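Local atomic coordinates of putative phosphohistidine phosphatase, SixA (Nakamurella multipartita, PDB entry 4HBZ), a protein that is probably a phosphohistidine phosphatase of histidine phosphatase superfamily branch 1, removing phosphate by way of a transiently phosphorylated histidine. Residues R26-G31 with R75-A80; R35-P40 with E92-G97. One frame throughout, in Å; residues are numbered along the deposited sequence.

Contact 1 of 2, residues R26-G31 with R75-A80; sequences RHAAAG and RQTLAA
T77 reaches from helix 72-81 to the loop that follows strand 20-26. Its hydroxyl takes the one hydrogen bond between the two segments. The donor is the backbone N of A28, 3.0 Å from T77 OG1, and the bond is nearly straight, with an angle of 167° at the hydrogen. T77 OG1 is also bonded to the carbonyl O of R73, one helical turn earlier. Chi1 of -66° sets OG1 beside the backbone N of T77, where it can serve both partners. The hydroxyl is buried, and these two backbone groups satisfy it.

A second bond lies within the loop. H27 ND1 donates to A28 O at 2.8 Å. The acceptor sits in the plane of the imidazole, while the donor is tilted 34° from the carbonyl plane. This bond fixes the rotation of the ring. R26, H27 and A28 correspond to the Arg-His-Gly signature of the histidine phosphatases, with alanine replacing the glycine. By analogy with relatives, H27 is probably the histidine that takes up phosphate, and the bond at ND1 leaves NE2 for that role. The ring of H120 meets that of H27.

The remaining contacts are apolar or weakly polar. H27 CB lies 3.5 Å from T77 OG1. A28 CB is directed toward the helix and stands 3.9 Å from the same oxygen. The methyl CG2 of T77 lies 4.2 Å from H27 CA. A49 of helix 43-59 touches the side chains of both A28 and T77.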
# COMPACT_ATOMS: atom_id res chain seq x y z
N ARG A 26 0.94 -5.45 -0.70
CA ARG A 26 0.18 -6.72 -0.76
C ARG A 26 0.71 -7.65 0.34
O ARG A 26 1.93 -7.78 0.52
CB ARG A 26 0.37 -7.38 -2.14
CG ARG A 26 -0.33 -8.72 -2.25
CD ARG A 26 -0.06 -9.35 -3.60
NE ARG A 26 -0.76 -10.62 -3.74
CZ ARG A 26 -0.67 -11.39 -4.82
NH1 ARG A 26 0.04 -11.05 -5.85
NH2 ARG A 26 -1.41 -12.50 -4.88
N HIS A 27 -0.19 -8.26 1.09
CA HIS A 27 0.22 -9.19 2.14
C HIS A 27 1.20 -10.23 1.60
O HIS A 27 1.17 -10.60 0.42
CB HIS A 27 -0.98 -9.90 2.78
CG HIS A 27 -1.72 -10.79 1.85
ND1 HIS A 27 -1.27 -12.04 1.49
CD2 HIS A 27 -2.87 -10.58 1.16
CE1 HIS A 27 -2.11 -12.55 0.62
NE2 HIS A 27 -3.09 -11.69 0.40
N ALA A 28 1.98 -10.75 2.52
CA ALA A 28 2.94 -11.80 2.19
C ALA A 28 2.27 -13.15 2.02
O ALA A 28 1.07 -13.32 2.26
CB ALA A 28 4.04 -11.83 3.20
N ALA A 29 3.03 -14.11 1.52
CA ALA A 29 2.49 -15.41 1.10
C ALA A 29 1.80 -16.13 2.23
O ALA A 29 2.32 -16.18 3.38
CB ALA A 29 3.60 -16.26 0.51
N ALA A 30 0.64 -16.70 1.94
CA ALA A 30 -0.19 -17.33 2.94
C ALA A 30 -0.56 -18.78 2.59
O ALA A 30 -0.47 -19.20 1.44
CB ALA A 30 -1.46 -16.48 3.14
N GLY A 31 -0.83 -19.52 3.63
CA GLY A 31 -1.09 -20.94 3.53
C GLY A 31 -2.55 -21.25 3.49
O GLY A 31 -3.37 -20.44 3.05
N ARG A 75 -3.08 -8.85 8.73
CA ARG A 75 -2.71 -8.55 10.13
C ARG A 75 -1.31 -9.07 10.45
O ARG A 75 -0.51 -8.34 11.05
CB ARG A 75 -3.72 -9.16 11.10
CG ARG A 75 -5.08 -8.52 11.07
CD ARG A 75 -6.05 -9.28 12.00
NE ARG A 75 -7.39 -8.72 12.03
CZ ARG A 75 -7.79 -7.72 12.83
NH1 ARG A 75 -6.97 -7.18 13.76
NH2 ARG A 75 -9.05 -7.32 12.75
N GLN A 76 -1.04 -10.30 10.05
CA GLN A 76 0.23 -10.93 10.33
C GLN A 76 1.36 -10.29 9.55
O GLN A 76 2.49 -10.16 10.03
CB GLN A 76 0.16 -12.44 10.04
CG GLN A 76 -0.67 -13.16 11.09
CD GLN A 76 -0.94 -14.60 10.73
OE1 GLN A 76 -0.41 -15.12 9.77
NE2 GLN A 76 -1.82 -15.27 11.49
N THR A 77 1.10 -9.89 8.32
CA THR A 77 2.10 -9.16 7.55
C THR A 77 2.46 -7.88 8.28
O THR A 77 3.63 -7.59 8.49
CB THR A 77 1.55 -8.82 6.15
OG1 THR A 77 1.37 -10.03 5.40
CG2 THR A 77 2.48 -7.92 5.44
N LEU A 78 1.46 -7.15 8.74
CA LEU A 78 1.73 -5.93 9.50
C LEU A 78 2.57 -6.23 10.76
O LEU A 78 3.55 -5.52 11.05
CB LEU A 78 0.43 -5.21 9.84
CG LEU A 78 0.59 -3.98 10.69
CD1 LEU A 78 1.43 -2.91 10.06
CD2 LEU A 78 -0.81 -3.46 11.02
N ALA A 79 2.17 -7.22 11.52
CA ALA A 79 2.87 -7.57 12.74
C ALA A 79 4.32 -7.84 12.42
O ALA A 79 5.25 -7.39 13.15
CB ALA A 79 2.19 -8.78 13.40
N ALA A 80 4.57 -8.58 11.36
CA ALA A 80 5.95 -8.98 11.02
C ALA A 80 6.84 -7.80 10.61
O ALA A 80 8.06 -7.87 10.70
CB ALA A 80 5.97 -10.05 9.94

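Contact 2 of 2, residues R35-P40 with E92-G97; sequences RDHDRP and ELYGGG
Y94 meets D36 with its hydroxyl and H37 with a ring face. Y94 OH donates to D36 OD2 at 2.6 Å, a short hydrogen bond. It arrives on the anti side of OD2, 21° out of the carboxylate plane. OD2 itself lies near the plane of the phenol, at its edge.

H37 makes a T-shaped stack on the same tyrosine. The edge of the imidazole points into the face of the phenol, with the planes at 86° and the centroids 4.7 Å apart. H37 CD2 leads, 3.6 Å above the plane of the Y94 ring and over its centre. In Y94, CG is anti to the backbone N (chi1 179°), which extends the ring across to the other loop.

The next shell holds these groups in place. D36 OD1 receives R39 NH1 at 3.0 Å on its syn side, as a salt bridge. D36 OD2 has a second partner in R73, so one carboxylate joins two arginines and the phenol. H37 NE2 is hydrogen-bonded to T70 OG1, which fixes the imidazole edge-on to Y94. A phenylalanine in place of Y94 would probably keep the stack with H37 but leave D36 OD2 without its hydroxyl donor.

After Y94 the chain turns through G95 and G96, where a CB on G96 would clash with E92 O. G97 is the N-cap of helix 98-106, and its N is bonded to E100 OE1. The ring of Y94 also meets H120. The arrangement is consistent with the rim of a branch 1 histidine phosphatase site, where two loops at the C-terminal ends of parallel strands close toward H27 and H120, the probable catalytic histidines by analogy with the family.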
# COMPACT_ATOMS: atom_id res chain seq x y z
N ARG A 35 -11.26 -21.47 6.81
CA ARG A 35 -11.88 -20.21 6.39
C ARG A 35 -10.82 -19.33 5.75
O ARG A 35 -9.75 -19.15 6.32
CB ARG A 35 -12.47 -19.47 7.59
CG ARG A 35 -13.68 -20.13 8.22
CD ARG A 35 -14.54 -19.04 8.85
NE ARG A 35 -13.74 -18.22 9.76
CZ ARG A 35 -14.07 -17.93 11.02
NH1 ARG A 35 -15.23 -18.34 11.52
NH2 ARG A 35 -13.26 -17.20 11.76
N ASP A 36 -11.10 -18.77 4.56
CA ASP A 36 -10.10 -17.95 3.91
C ASP A 36 -9.57 -16.81 4.79
O ASP A 36 -8.39 -16.57 4.86
CB ASP A 36 -10.63 -17.34 2.61
CG ASP A 36 -9.62 -16.42 1.97
OD1 ASP A 36 -8.76 -16.96 1.20
OD2 ASP A 36 -9.59 -15.19 2.29
N HIS A 37 -10.46 -16.17 5.52
CA HIS A 37 -10.08 -14.98 6.28
C HIS A 37 -9.04 -15.37 7.36
O HIS A 37 -8.21 -14.52 7.72
CB HIS A 37 -11.37 -14.40 6.89
CG HIS A 37 -11.25 -13.03 7.45
ND1 HIS A 37 -11.15 -12.81 8.80
CD2 HIS A 37 -11.29 -11.81 6.86
CE1 HIS A 37 -11.12 -11.50 9.02
NE2 HIS A 37 -11.20 -10.88 7.86
N ASP A 38 -9.00 -16.62 7.79
CA ASP A 38 -8.07 -17.14 8.83
C ASP A 38 -6.75 -17.65 8.29
O ASP A 38 -5.86 -18.11 9.08
CB ASP A 38 -8.70 -18.31 9.59
CG ASP A 38 -9.89 -17.88 10.42
OD1 ASP A 38 -9.93 -16.69 10.83
OD2 ASP A 38 -10.76 -18.73 10.69
N ARG A 39 -6.57 -17.66 6.95
CA ARG A 39 -5.33 -18.24 6.42
C ARG A 39 -4.09 -17.49 6.94
O ARG A 39 -4.00 -16.27 6.82
CB ARG A 39 -5.33 -18.16 4.88
CG ARG A 39 -6.33 -19.13 4.26
CD ARG A 39 -6.62 -18.82 2.79
NE ARG A 39 -5.37 -18.89 2.06
CZ ARG A 39 -5.00 -18.08 1.10
NH1 ARG A 39 -5.78 -17.10 0.66
NH2 ARG A 39 -3.77 -18.23 0.58
N PRO A 40 -3.12 -18.22 7.51
CA PRO A 40 -1.96 -17.58 8.09
C PRO A 40 -0.86 -17.39 7.06
O PRO A 40 -0.85 -18.03 6.00
CB PRO A 40 -1.53 -18.61 9.13
CG PRO A 40 -1.78 -19.90 8.46
CD PRO A 40 -3.13 -19.68 7.74
N GLU A 92 -13.53 -3.39 4.82
CA GLU A 92 -13.57 -2.83 3.47
C GLU A 92 -12.33 -3.19 2.67
O GLU A 92 -12.42 -3.29 1.45
CB GLU A 92 -13.74 -1.31 3.50
CG GLU A 92 -15.07 -0.79 4.09
CD GLU A 92 -15.17 -0.77 5.61
OE1 GLU A 92 -14.32 -1.28 6.37
OE2 GLU A 92 -16.20 -0.23 6.07
N LEU A 93 -11.19 -3.43 3.32
CA LEU A 93 -9.96 -3.78 2.61
C LEU A 93 -9.88 -5.26 2.30
O LEU A 93 -8.99 -5.67 1.58
CB LEU A 93 -8.72 -3.32 3.35
CG LEU A 93 -8.14 -1.95 3.02
CD1 LEU A 93 -9.15 -0.84 3.18
CD2 LEU A 93 -6.86 -1.67 3.79
N TYR A 94 -10.79 -6.07 2.83
CA TYR A 94 -10.86 -7.50 2.53
C TYR A 94 -11.83 -7.68 1.35
O TYR A 94 -13.00 -7.96 1.51
CB TYR A 94 -11.29 -8.29 3.76
CG TYR A 94 -11.41 -9.78 3.52
CD1 TYR A 94 -10.30 -10.56 3.24
CD2 TYR A 94 -12.64 -10.42 3.63
CE1 TYR A 94 -10.38 -11.89 3.07
CE2 TYR A 94 -12.74 -11.79 3.45
CZ TYR A 94 -11.58 -12.52 3.14
OH TYR A 94 -11.72 -13.90 3.00
N GLY A 95 -11.30 -7.47 0.16
CA GLY A 95 -12.07 -7.57 -1.06
C GLY A 95 -12.59 -6.30 -1.63
O GLY A 95 -13.20 -6.32 -2.70
N GLY A 96 -12.36 -5.16 -0.97
CA GLY A 96 -12.70 -3.90 -1.56
C GLY A 96 -11.93 -3.61 -2.83
O GLY A 96 -10.89 -4.21 -3.08
N GLY A 97 -12.48 -2.71 -3.63
CA GLY A 97 -11.82 -2.23 -4.86
C GLY A 97 -11.03 -0.94 -4.62
O GLY A 97 -10.87 -0.46 -3.50

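Contacts 1 and 2 have centres 11 Å apart and share the loop between strand 20-26 and helix 43-59. The 31-40 part of this loop is closed by G31 N to P40 O at 2.8 Å and by R39 NE to G31 O at 2.7 Å, both probable hydrogen bonds. R73 ties the contacts together: its carbonyl O meets T77 of contact 1, and its guanidinium meets D36 of contact 2. H120 does likewise, with H27 on the one hand and Y94 on the other. Contact 1 holds the backbone next to H27, the probable phospho-acceptor, and contact 2 lies beside it at the surface. A bound glycerol lies about 13 Å from the side chain of H27, and one lies about as far from that of Y94.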